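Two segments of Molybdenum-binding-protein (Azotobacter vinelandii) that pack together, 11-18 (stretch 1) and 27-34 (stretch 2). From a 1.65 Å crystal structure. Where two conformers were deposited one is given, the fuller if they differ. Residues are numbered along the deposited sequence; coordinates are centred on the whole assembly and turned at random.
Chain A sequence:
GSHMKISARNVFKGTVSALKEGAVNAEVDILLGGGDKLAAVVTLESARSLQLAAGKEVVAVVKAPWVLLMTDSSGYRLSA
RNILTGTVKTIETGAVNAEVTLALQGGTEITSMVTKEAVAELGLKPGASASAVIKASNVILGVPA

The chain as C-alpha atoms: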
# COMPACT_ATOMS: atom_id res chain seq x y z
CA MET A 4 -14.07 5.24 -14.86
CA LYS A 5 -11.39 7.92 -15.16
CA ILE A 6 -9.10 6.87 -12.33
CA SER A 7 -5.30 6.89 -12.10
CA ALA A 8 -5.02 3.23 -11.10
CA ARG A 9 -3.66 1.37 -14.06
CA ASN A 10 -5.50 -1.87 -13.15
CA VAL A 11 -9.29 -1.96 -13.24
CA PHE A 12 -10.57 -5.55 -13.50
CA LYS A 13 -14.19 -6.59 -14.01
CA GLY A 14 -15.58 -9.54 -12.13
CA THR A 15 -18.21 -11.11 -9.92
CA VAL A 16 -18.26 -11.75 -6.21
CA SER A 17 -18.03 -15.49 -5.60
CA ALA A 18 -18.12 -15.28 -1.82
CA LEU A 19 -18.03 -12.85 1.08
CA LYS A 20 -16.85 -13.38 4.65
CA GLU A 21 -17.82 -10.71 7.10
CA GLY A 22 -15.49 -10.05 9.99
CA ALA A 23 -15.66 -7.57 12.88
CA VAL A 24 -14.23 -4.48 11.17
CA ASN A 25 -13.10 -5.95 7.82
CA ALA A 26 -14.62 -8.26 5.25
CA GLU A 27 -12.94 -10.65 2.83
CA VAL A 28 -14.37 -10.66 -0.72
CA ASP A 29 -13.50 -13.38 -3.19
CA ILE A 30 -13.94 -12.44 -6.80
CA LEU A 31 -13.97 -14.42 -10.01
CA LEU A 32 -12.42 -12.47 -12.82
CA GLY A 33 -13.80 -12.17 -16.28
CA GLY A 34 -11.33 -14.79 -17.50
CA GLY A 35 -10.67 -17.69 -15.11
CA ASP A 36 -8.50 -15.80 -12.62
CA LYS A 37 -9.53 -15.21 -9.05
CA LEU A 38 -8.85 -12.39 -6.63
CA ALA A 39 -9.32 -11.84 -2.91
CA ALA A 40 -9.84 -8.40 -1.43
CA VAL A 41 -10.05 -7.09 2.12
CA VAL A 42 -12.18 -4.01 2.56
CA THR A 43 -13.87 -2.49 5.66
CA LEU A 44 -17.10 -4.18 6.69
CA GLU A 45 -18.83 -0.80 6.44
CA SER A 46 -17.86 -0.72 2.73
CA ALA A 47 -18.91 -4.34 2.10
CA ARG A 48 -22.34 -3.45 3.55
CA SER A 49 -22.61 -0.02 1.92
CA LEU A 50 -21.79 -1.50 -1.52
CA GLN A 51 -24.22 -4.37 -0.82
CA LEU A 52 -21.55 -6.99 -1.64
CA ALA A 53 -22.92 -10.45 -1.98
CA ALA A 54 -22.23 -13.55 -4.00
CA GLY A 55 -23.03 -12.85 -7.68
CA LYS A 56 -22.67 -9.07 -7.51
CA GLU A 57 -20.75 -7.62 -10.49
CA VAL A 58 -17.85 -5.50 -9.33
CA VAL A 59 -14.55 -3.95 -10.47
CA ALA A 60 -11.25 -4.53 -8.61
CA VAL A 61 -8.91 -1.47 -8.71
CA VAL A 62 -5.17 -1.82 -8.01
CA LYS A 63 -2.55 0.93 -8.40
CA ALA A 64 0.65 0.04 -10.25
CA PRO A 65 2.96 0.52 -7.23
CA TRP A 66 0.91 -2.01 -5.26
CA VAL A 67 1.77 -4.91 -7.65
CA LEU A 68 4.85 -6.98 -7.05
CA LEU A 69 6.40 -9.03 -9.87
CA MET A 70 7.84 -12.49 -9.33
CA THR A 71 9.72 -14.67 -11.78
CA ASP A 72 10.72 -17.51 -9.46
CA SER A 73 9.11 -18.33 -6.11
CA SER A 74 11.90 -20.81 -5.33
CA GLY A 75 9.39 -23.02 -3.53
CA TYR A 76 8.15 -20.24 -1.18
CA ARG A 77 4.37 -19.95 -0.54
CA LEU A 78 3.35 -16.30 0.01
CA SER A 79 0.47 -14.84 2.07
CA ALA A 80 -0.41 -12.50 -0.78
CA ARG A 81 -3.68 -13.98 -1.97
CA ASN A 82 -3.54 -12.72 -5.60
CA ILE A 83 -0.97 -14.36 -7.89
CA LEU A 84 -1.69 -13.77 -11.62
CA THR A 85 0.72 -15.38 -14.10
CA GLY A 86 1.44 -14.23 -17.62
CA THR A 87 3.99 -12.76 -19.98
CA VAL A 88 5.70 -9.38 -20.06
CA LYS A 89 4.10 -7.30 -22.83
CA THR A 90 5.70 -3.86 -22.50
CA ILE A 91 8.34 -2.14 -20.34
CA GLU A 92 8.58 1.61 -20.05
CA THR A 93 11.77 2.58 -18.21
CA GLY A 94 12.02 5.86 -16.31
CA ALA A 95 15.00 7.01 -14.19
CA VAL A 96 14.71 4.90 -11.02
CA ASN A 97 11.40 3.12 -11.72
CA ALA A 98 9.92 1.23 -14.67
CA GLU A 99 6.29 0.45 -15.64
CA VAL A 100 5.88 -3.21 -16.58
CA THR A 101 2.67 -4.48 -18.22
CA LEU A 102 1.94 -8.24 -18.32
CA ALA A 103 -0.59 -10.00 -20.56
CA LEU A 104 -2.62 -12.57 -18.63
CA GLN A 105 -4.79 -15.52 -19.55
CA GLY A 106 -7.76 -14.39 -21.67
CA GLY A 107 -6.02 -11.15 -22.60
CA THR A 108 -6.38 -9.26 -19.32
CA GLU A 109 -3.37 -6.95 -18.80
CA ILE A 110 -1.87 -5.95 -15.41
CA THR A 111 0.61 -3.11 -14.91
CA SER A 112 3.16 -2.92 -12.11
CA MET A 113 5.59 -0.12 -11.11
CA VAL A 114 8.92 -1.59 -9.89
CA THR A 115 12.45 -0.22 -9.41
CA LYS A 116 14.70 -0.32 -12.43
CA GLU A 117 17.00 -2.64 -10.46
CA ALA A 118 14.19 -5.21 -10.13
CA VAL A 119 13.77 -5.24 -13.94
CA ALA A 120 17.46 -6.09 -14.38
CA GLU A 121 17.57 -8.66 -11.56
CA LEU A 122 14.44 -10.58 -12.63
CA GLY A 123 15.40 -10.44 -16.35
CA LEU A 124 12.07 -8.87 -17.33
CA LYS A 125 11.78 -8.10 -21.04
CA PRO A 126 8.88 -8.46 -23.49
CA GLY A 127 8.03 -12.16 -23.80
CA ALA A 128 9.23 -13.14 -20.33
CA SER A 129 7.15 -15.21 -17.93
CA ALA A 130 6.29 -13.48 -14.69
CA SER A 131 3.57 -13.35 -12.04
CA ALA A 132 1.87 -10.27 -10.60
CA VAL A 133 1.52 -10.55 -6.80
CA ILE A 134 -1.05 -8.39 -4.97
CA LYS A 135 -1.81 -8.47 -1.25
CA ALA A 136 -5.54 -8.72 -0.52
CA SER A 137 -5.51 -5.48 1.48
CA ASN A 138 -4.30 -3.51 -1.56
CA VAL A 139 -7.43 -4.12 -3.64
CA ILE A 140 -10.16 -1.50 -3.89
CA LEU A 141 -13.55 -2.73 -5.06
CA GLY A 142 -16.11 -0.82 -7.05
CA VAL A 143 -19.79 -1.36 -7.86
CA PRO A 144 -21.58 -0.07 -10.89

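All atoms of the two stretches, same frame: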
# COMPACT_ATOMS: atom_id res chain seq x y z
N VAL A 11 -7.86 -2.00 -13.62
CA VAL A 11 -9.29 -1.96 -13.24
C VAL A 11 -9.88 -3.25 -13.85
O VAL A 11 -9.96 -3.31 -15.07
CB VAL A 11 -10.03 -0.71 -13.74
CG1 VAL A 11 -11.53 -0.82 -13.36
CG2 VAL A 11 -9.50 0.57 -13.10
N PHE A 12 -10.12 -4.25 -13.02
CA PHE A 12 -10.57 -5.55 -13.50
C PHE A 12 -12.07 -5.73 -13.25
O PHE A 12 -12.53 -5.58 -12.13
CB PHE A 12 -9.84 -6.68 -12.83
CG PHE A 12 -8.34 -6.61 -12.79
CD1 PHE A 12 -7.68 -6.24 -11.64
CD2 PHE A 12 -7.58 -6.97 -13.91
CE1 PHE A 12 -6.30 -6.20 -11.60
CE2 PHE A 12 -6.20 -6.92 -13.86
CZ PHE A 12 -5.56 -6.55 -12.71
N LYS A 13 -12.78 -6.27 -14.24
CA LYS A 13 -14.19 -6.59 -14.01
C LYS A 13 -14.38 -8.03 -13.55
O LYS A 13 -13.69 -8.96 -13.95
CB LYS A 13 -14.98 -6.38 -15.32
CG LYS A 13 -15.12 -4.91 -15.71
CD LYS A 13 -15.86 -4.75 -17.03
CE LYS A 13 -15.65 -3.38 -17.66
NZ LYS A 13 -16.27 -3.32 -19.02
N GLY A 14 -15.33 -8.20 -12.62
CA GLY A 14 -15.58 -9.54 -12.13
C GLY A 14 -16.86 -9.67 -11.35
O GLY A 14 -17.67 -8.75 -11.28
N THR A 15 -17.04 -10.85 -10.75
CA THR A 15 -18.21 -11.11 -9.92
C THR A 15 -17.81 -11.71 -8.56
O THR A 15 -16.90 -12.56 -8.51
CB THR A 15 -19.27 -12.12 -10.46
OG1 THR A 15 -18.54 -13.31 -10.78
CG2 THR A 15 -19.86 -11.58 -11.77
N VAL A 16 -18.50 -11.24 -7.55
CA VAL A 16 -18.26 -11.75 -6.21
C VAL A 16 -18.60 -13.24 -6.19
O VAL A 16 -19.71 -13.62 -6.61
CB VAL A 16 -19.04 -10.99 -5.12
CG1 VAL A 16 -18.79 -11.65 -3.77
CG2 VAL A 16 -18.63 -9.52 -5.06
N SER A 17 -17.68 -14.07 -5.72
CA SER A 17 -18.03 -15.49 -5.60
C SER A 17 -18.29 -15.87 -4.16
O SER A 17 -18.98 -16.87 -3.85
CB SER A 17 -16.89 -16.30 -6.22
OG SER A 17 -15.70 -15.96 -5.54
N ALA A 18 -17.83 -15.02 -3.23
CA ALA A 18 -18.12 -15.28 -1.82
C ALA A 18 -17.69 -14.08 -1.00
O ALA A 18 -16.77 -13.38 -1.45
CB ALA A 18 -17.41 -16.51 -1.30
N GLU A 27 -13.71 -10.10 3.91
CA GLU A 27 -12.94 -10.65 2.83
C GLU A 27 -13.91 -10.94 1.65
O GLU A 27 -14.88 -11.68 1.91
CB GLU A 27 -12.25 -11.96 3.24
CG GLU A 27 -11.53 -12.53 2.03
CD GLU A 27 -10.82 -13.83 2.30
OE1 GLU A 27 -10.09 -13.97 3.29
OE2 GLU A 27 -11.03 -14.74 1.45
N VAL A 28 -13.53 -10.46 0.49
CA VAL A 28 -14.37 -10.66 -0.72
C VAL A 28 -13.58 -11.42 -1.77
O VAL A 28 -12.43 -11.13 -2.12
CB VAL A 28 -14.79 -9.29 -1.27
CG1 VAL A 28 -15.78 -9.50 -2.42
CG2 VAL A 28 -15.34 -8.33 -0.23
N ASP A 29 -14.15 -12.58 -2.16
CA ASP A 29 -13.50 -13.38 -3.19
C ASP A 29 -14.24 -13.11 -4.51
O ASP A 29 -15.44 -12.87 -4.56
CB ASP A 29 -13.55 -14.88 -2.84
CG ASP A 29 -13.08 -15.01 -1.39
OD1 ASP A 29 -12.03 -14.40 -1.09
OD2 ASP A 29 -13.78 -15.63 -0.55
N ILE A 30 -13.44 -12.90 -5.52
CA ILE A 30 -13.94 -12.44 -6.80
C ILE A 30 -13.46 -13.34 -7.90
O ILE A 30 -12.32 -13.75 -8.02
CB ILE A 30 -13.48 -11.01 -7.13
CG1 ILE A 30 -14.18 -10.03 -6.08
CG2 ILE A 30 -13.86 -10.48 -8.48
CD1 ILE A 30 -13.11 -8.97 -5.93
N LEU A 31 -14.42 -13.64 -8.85
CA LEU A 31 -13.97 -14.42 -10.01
C LEU A 31 -13.84 -13.43 -11.14
O LEU A 31 -14.77 -12.67 -11.46
CB LEU A 31 -15.03 -15.50 -10.33
CG LEU A 31 -14.72 -16.30 -11.60
CD1 LEU A 31 -13.57 -17.26 -11.35
CD2 LEU A 31 -16.00 -17.08 -11.98
N LEU A 32 -12.66 -13.41 -11.75
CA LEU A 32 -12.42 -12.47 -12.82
C LEU A 32 -12.99 -13.02 -14.12
O LEU A 32 -13.16 -14.21 -14.29
CB LEU A 32 -10.96 -12.06 -13.05
CG LEU A 32 -10.40 -11.41 -11.75
CD1 LEU A 32 -8.97 -10.99 -12.07
CD2 LEU A 32 -11.24 -10.21 -11.35
N GLY A 33 -13.19 -12.04 -14.98
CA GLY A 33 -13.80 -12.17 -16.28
C GLY A 33 -13.25 -13.34 -17.08
O GLY A 33 -13.94 -13.92 -17.92
N GLY A 34 -11.97 -13.63 -16.90
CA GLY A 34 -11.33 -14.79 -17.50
C GLY A 34 -10.69 -15.53 -16.33
O GLY A 34 -9.95 -14.91 -15.56

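In antiparallel strands the backbone hydrogen bonds set a register, and the side chains are arranged on the two faces in accord with it; residues 11-18 and 27-34 of this molybdenum-binding protein illustrate the principle. The two strands run at 133° to one another, and their axes approach to 4.4 Å. Thr15 and Leu31 form a hydrogen-bonded pair, with Leu31 N donating to Thr15 O at 2.7 Å and Thr15 N to Leu31 O at 3.0 Å. Beyond the strand end, Gly33 N reaches Lys13 O at 3.3 Å. At the other end the register slips by one residue in a beta bulge. There a single carbonyl serves two amides: Ser17 N donates to Asp29 O at 2.8 Å, and Ala18 N adds a weak bond to Asp29 O at 3.5 Å. Asp29 N completes the pairing by donating to Ala18 O at 2.8 Å.

Alternation along the strands separates the side chains onto two faces. Val16, Ile30 and Leu32 share one, and all three are buried, as suits branched aliphatic residues. Val16 CG2 packs against Val28 CG1 at 3.9 Å, while Leu32 CD2 lies 4.1 Å from Phe12 CB; the Phe12 ring itself leads away from the partner strand. Gly14 pairs with Leu32, and a CB there would point to the same face. Its lack of a side chain matters: an ideal CB would clash with Leu31 O and Ile30 CG2. Gly14 CA lies 3.3 Å from Leu31 O.

The other face, bearing Thr15, Ala18, Asp29 and Leu31, is more open to solvent. Here Thr15 OG1 lies 4.2 Å from Leu31 CB, and the small Ala18 places its CB 3.8 Å from Asp29 OD2. In all, the contact buries 486 Å², counting both sides.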